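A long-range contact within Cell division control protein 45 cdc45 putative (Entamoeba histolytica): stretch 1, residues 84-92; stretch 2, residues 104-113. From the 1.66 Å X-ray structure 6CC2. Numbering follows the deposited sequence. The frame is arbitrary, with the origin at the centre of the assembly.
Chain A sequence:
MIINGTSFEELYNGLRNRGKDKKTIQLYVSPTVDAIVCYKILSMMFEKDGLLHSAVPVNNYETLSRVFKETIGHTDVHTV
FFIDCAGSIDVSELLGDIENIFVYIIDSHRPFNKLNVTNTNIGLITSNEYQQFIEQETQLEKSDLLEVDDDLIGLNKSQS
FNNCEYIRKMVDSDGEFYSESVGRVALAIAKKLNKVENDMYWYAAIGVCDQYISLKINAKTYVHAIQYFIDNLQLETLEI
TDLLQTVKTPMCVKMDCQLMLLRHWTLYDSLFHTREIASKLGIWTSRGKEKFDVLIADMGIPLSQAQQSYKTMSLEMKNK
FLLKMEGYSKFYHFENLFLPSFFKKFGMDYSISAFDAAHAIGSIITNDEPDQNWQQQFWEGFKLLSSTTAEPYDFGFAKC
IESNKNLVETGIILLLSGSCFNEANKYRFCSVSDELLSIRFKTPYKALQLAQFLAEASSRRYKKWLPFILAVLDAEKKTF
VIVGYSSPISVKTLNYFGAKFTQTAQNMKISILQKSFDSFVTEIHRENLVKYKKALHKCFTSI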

# COMPACT_ATOMS: atom_id res chain seq x y z
N ASP A 84 3.79 -9.71 -6.46
CA ASP A 84 3.09 -9.47 -5.17
C ASP A 84 1.74 -10.16 -5.12
O ASP A 84 0.85 -9.77 -4.39
N CYS A 85 1.60 -11.24 -5.88
CA CYS A 85 0.45 -12.13 -5.80
C CYS A 85 0.89 -13.51 -6.28
O CYS A 85 1.99 -13.68 -6.80
N ALA A 86 0.02 -14.49 -6.04
CA ALA A 86 0.09 -15.85 -6.55
C ALA A 86 0.98 -16.78 -5.74
O ALA A 86 0.80 -18.00 -5.80
N GLY A 87 1.93 -16.25 -4.98
CA GLY A 87 2.85 -17.12 -4.26
C GLY A 87 2.19 -18.00 -3.22
O GLY A 87 2.66 -19.10 -2.95
N SER A 88 1.11 -17.52 -2.60
CA SER A 88 0.49 -18.24 -1.49
C SER A 88 -0.80 -18.95 -1.88
O SER A 88 -1.48 -19.49 -1.01
N ILE A 89 -1.13 -19.01 -3.17
CA ILE A 89 -2.28 -19.79 -3.62
C ILE A 89 -1.78 -20.96 -4.46
O ILE A 89 -0.64 -21.00 -4.90
N ASP A 90 -2.67 -21.92 -4.69
CA ASP A 90 -2.36 -23.11 -5.49
C ASP A 90 -2.44 -22.71 -6.96
O ASP A 90 -3.48 -22.81 -7.59
N VAL A 91 -1.30 -22.26 -7.50
CA VAL A 91 -1.25 -21.70 -8.84
C VAL A 91 -1.64 -22.73 -9.89
O VAL A 91 -2.38 -22.42 -10.84
N SER A 92 -1.14 -23.96 -9.76
CA SER A 92 -1.48 -25.00 -10.72
C SER A 92 -2.98 -25.25 -10.75
O SER A 92 -3.56 -25.46 -11.82
N TYR A 104 7.21 -17.36 -13.27
CA TYR A 104 7.99 -16.87 -12.15
C TYR A 104 7.10 -16.05 -11.24
O TYR A 104 6.20 -15.33 -11.70
N ILE A 105 7.36 -16.14 -9.94
CA ILE A 105 6.58 -15.44 -8.94
C ILE A 105 7.53 -14.67 -8.03
O ILE A 105 8.47 -15.24 -7.46
N ILE A 106 7.28 -13.36 -7.89
CA ILE A 106 7.99 -12.51 -6.94
C ILE A 106 6.91 -11.93 -6.02
O ILE A 106 6.21 -11.00 -6.40
N ASP A 107 6.77 -12.50 -4.83
CA ASP A 107 5.63 -12.18 -3.96
C ASP A 107 6.14 -12.08 -2.53
O ASP A 107 6.93 -12.91 -2.08
N SER A 108 5.69 -11.05 -1.82
CA SER A 108 6.12 -10.85 -0.44
C SER A 108 5.30 -11.63 0.59
O SER A 108 5.71 -11.71 1.75
N HIS A 109 4.16 -12.21 0.19
CA HIS A 109 3.37 -13.02 1.11
C HIS A 109 4.12 -14.27 1.53
O HIS A 109 4.84 -14.88 0.73
N ARG A 110 3.95 -14.67 2.79
CA ARG A 110 4.50 -15.93 3.29
C ARG A 110 3.48 -16.58 4.22
O ARG A 110 2.65 -15.88 4.81
N PRO A 111 3.51 -17.91 4.37
CA PRO A 111 4.36 -18.87 3.64
C PRO A 111 3.94 -19.05 2.19
O PRO A 111 2.81 -18.76 1.82
N PHE A 112 4.86 -19.54 1.36
CA PHE A 112 4.49 -19.97 0.02
C PHE A 112 3.56 -21.18 0.09
O PHE A 112 3.63 -22.00 1.00
N ASN A 113 2.67 -21.28 -0.90
CA ASN A 113 1.85 -22.48 -1.03
C ASN A 113 2.74 -23.70 -1.26
O ASN A 113 3.64 -23.68 -2.09

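Two aspartates organise this contact. Asp84, with chi1 off-well at -134°, starts away from the other stretch, yet its carboxylate returns: Asp84 OD1 accepts from Ser108 OG at 2.7 Å and from Ser108 N at 3.2 Å, while Asp84 N donates to Ile106 O at 2.7 Å, almost straight. Asp107, chi1 t, divides its carboxylate. Asp107 OD1 takes His109 ND1 at 2.7 Å and His109 N at 3.0 Å, bracing its own stretch; Asp107 OD2 crosses to Gly87 N at 2.9 Å. The two acids come close, Asp84 OD1 to Asp107 OD1 at 3.4 Å, but each oxygen has its own donors.

Gly87 is a tight fit: an ideal CB would point toward stretch 2 and lie 3.0 Å from Asp107 OD2, a clash. Gly87 O accepts from Asn113 N at 3.0 Å. Beside it Ser88, rotamer m, donates Ser88 OG to Pro111 O at 2.8 Å. Water 1 sits 3.0 Å from Ser88 OG and 2.8 Å from His109 O, and can donate to both; a weaker option is Asp107 OD2 at 3.2 Å, and it can serve at most two of the three at a time. Water 2 links Ser88 N to Asp107 OD2.

Packing completes the contact. Ile105 (m, t) points in, Ile105 CD1 lying 4.0 Å from Ala86 CB and 3.9 Å from Val91 CG2. Asn113, chi1 t, also points in, laying Asn113 CB 3.4 Å from Ile89 O, and His109, rotamer m, brings His109 CB within 3.5 Å of Ser88 OG.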

# COMPACT_ATOMS: atom_id res chain seq x y z
CB ASP A 84 2.96 -7.97 -4.85
CG ASP A 84 3.34 -7.65 -3.38
OD1 ASP A 84 3.79 -8.57 -2.65
OD2 ASP A 84 3.20 -6.48 -2.96
CB CYS A 85 -0.72 -11.62 -6.64
SG CYS A 85 -0.37 -11.48 -8.42
CB ALA A 86 0.57 -15.88 -8.00
CB SER A 88 0.25 -17.29 -0.32
OG SER A 88 1.51 -16.84 0.18
CB ILE A 89 -3.28 -18.94 -4.40
CG1 ILE A 89 -2.66 -18.43 -5.70
CG2 ILE A 89 -3.77 -17.78 -3.55
CD1 ILE A 89 -3.68 -17.88 -6.68
CB ASP A 90 -3.32 -24.24 -5.14
CG ASP A 90 -2.94 -25.56 -5.78
OD1 ASP A 90 -2.07 -25.56 -6.68
OD2 ASP A 90 -3.50 -26.60 -5.38
CB VAL A 91 0.15 -21.13 -9.13
CG1 VAL A 91 0.31 -20.84 -10.62
CG2 VAL A 91 0.39 -19.89 -8.33
CB SER A 92 -0.73 -26.30 -10.37
OG SER A 92 -1.06 -27.32 -11.28
CB TYR A 104 9.20 -16.04 -12.61
CG TYR A 104 10.18 -16.86 -13.40
CD1 TYR A 104 10.95 -17.83 -12.77
CD2 TYR A 104 10.33 -16.69 -14.77
CE1 TYR A 104 11.85 -18.62 -13.49
CE2 TYR A 104 11.23 -17.46 -15.49
CZ TYR A 104 11.98 -18.42 -14.85
OH TYR A 104 12.87 -19.20 -15.56
CB ILE A 105 5.71 -16.41 -8.12
CG1 ILE A 105 4.71 -17.10 -9.05
CG2 ILE A 105 5.00 -15.66 -6.99
CD1 ILE A 105 3.88 -18.17 -8.35
CB ILE A 106 8.79 -11.40 -7.61
CG1 ILE A 106 9.77 -11.96 -8.62
CG2 ILE A 106 9.57 -10.58 -6.56
CD1 ILE A 106 10.51 -10.89 -9.43
CB ASP A 107 4.56 -13.28 -4.09
CG ASP A 107 3.28 -12.96 -3.37
OD1 ASP A 107 3.22 -11.93 -2.66
OD2 ASP A 107 2.31 -13.75 -3.50
CB SER A 108 6.06 -9.35 -0.08
OG SER A 108 4.71 -8.89 -0.08
CB HIS A 109 2.05 -13.44 0.45
CG HIS A 109 1.11 -12.31 0.19
ND1 HIS A 109 1.17 -11.55 -0.96
CD2 HIS A 109 0.09 -11.82 0.92
CE1 HIS A 109 0.22 -10.63 -0.92
NE2 HIS A 109 -0.45 -10.77 0.21
CB ARG A 110 5.81 -15.73 4.08
CG ARG A 110 6.96 -15.16 3.26
CD ARG A 110 7.55 -16.20 2.32
NE ARG A 110 8.81 -15.70 1.76
CZ ARG A 110 8.88 -14.80 0.78
NH1 ARG A 110 10.06 -14.38 0.36
NH2 ARG A 110 7.77 -14.30 0.25
CB PRO A 111 4.17 -20.17 4.41
CG PRO A 111 2.81 -20.05 5.02
CD PRO A 111 2.70 -18.59 5.39
CB PHE A 112 5.74 -20.33 -0.77
CG PHE A 112 6.64 -19.18 -1.08
CD1 PHE A 112 6.14 -18.01 -1.64
CD2 PHE A 112 8.00 -19.27 -0.85
CE1 PHE A 112 6.98 -16.95 -1.94
CE2 PHE A 112 8.85 -18.22 -1.15
CZ PHE A 112 8.34 -17.07 -1.69
CB ASN A 113 0.86 -22.31 -2.19
CG ASN A 113 0.07 -23.58 -2.47
OD1 ASN A 113 0.53 -24.46 -3.19
ND2 ASN A 113 -1.12 -23.68 -1.89
O HOH W 1 3.73 -15.87 -1.60
O HOH W 2 -0.01 -14.94 -2.62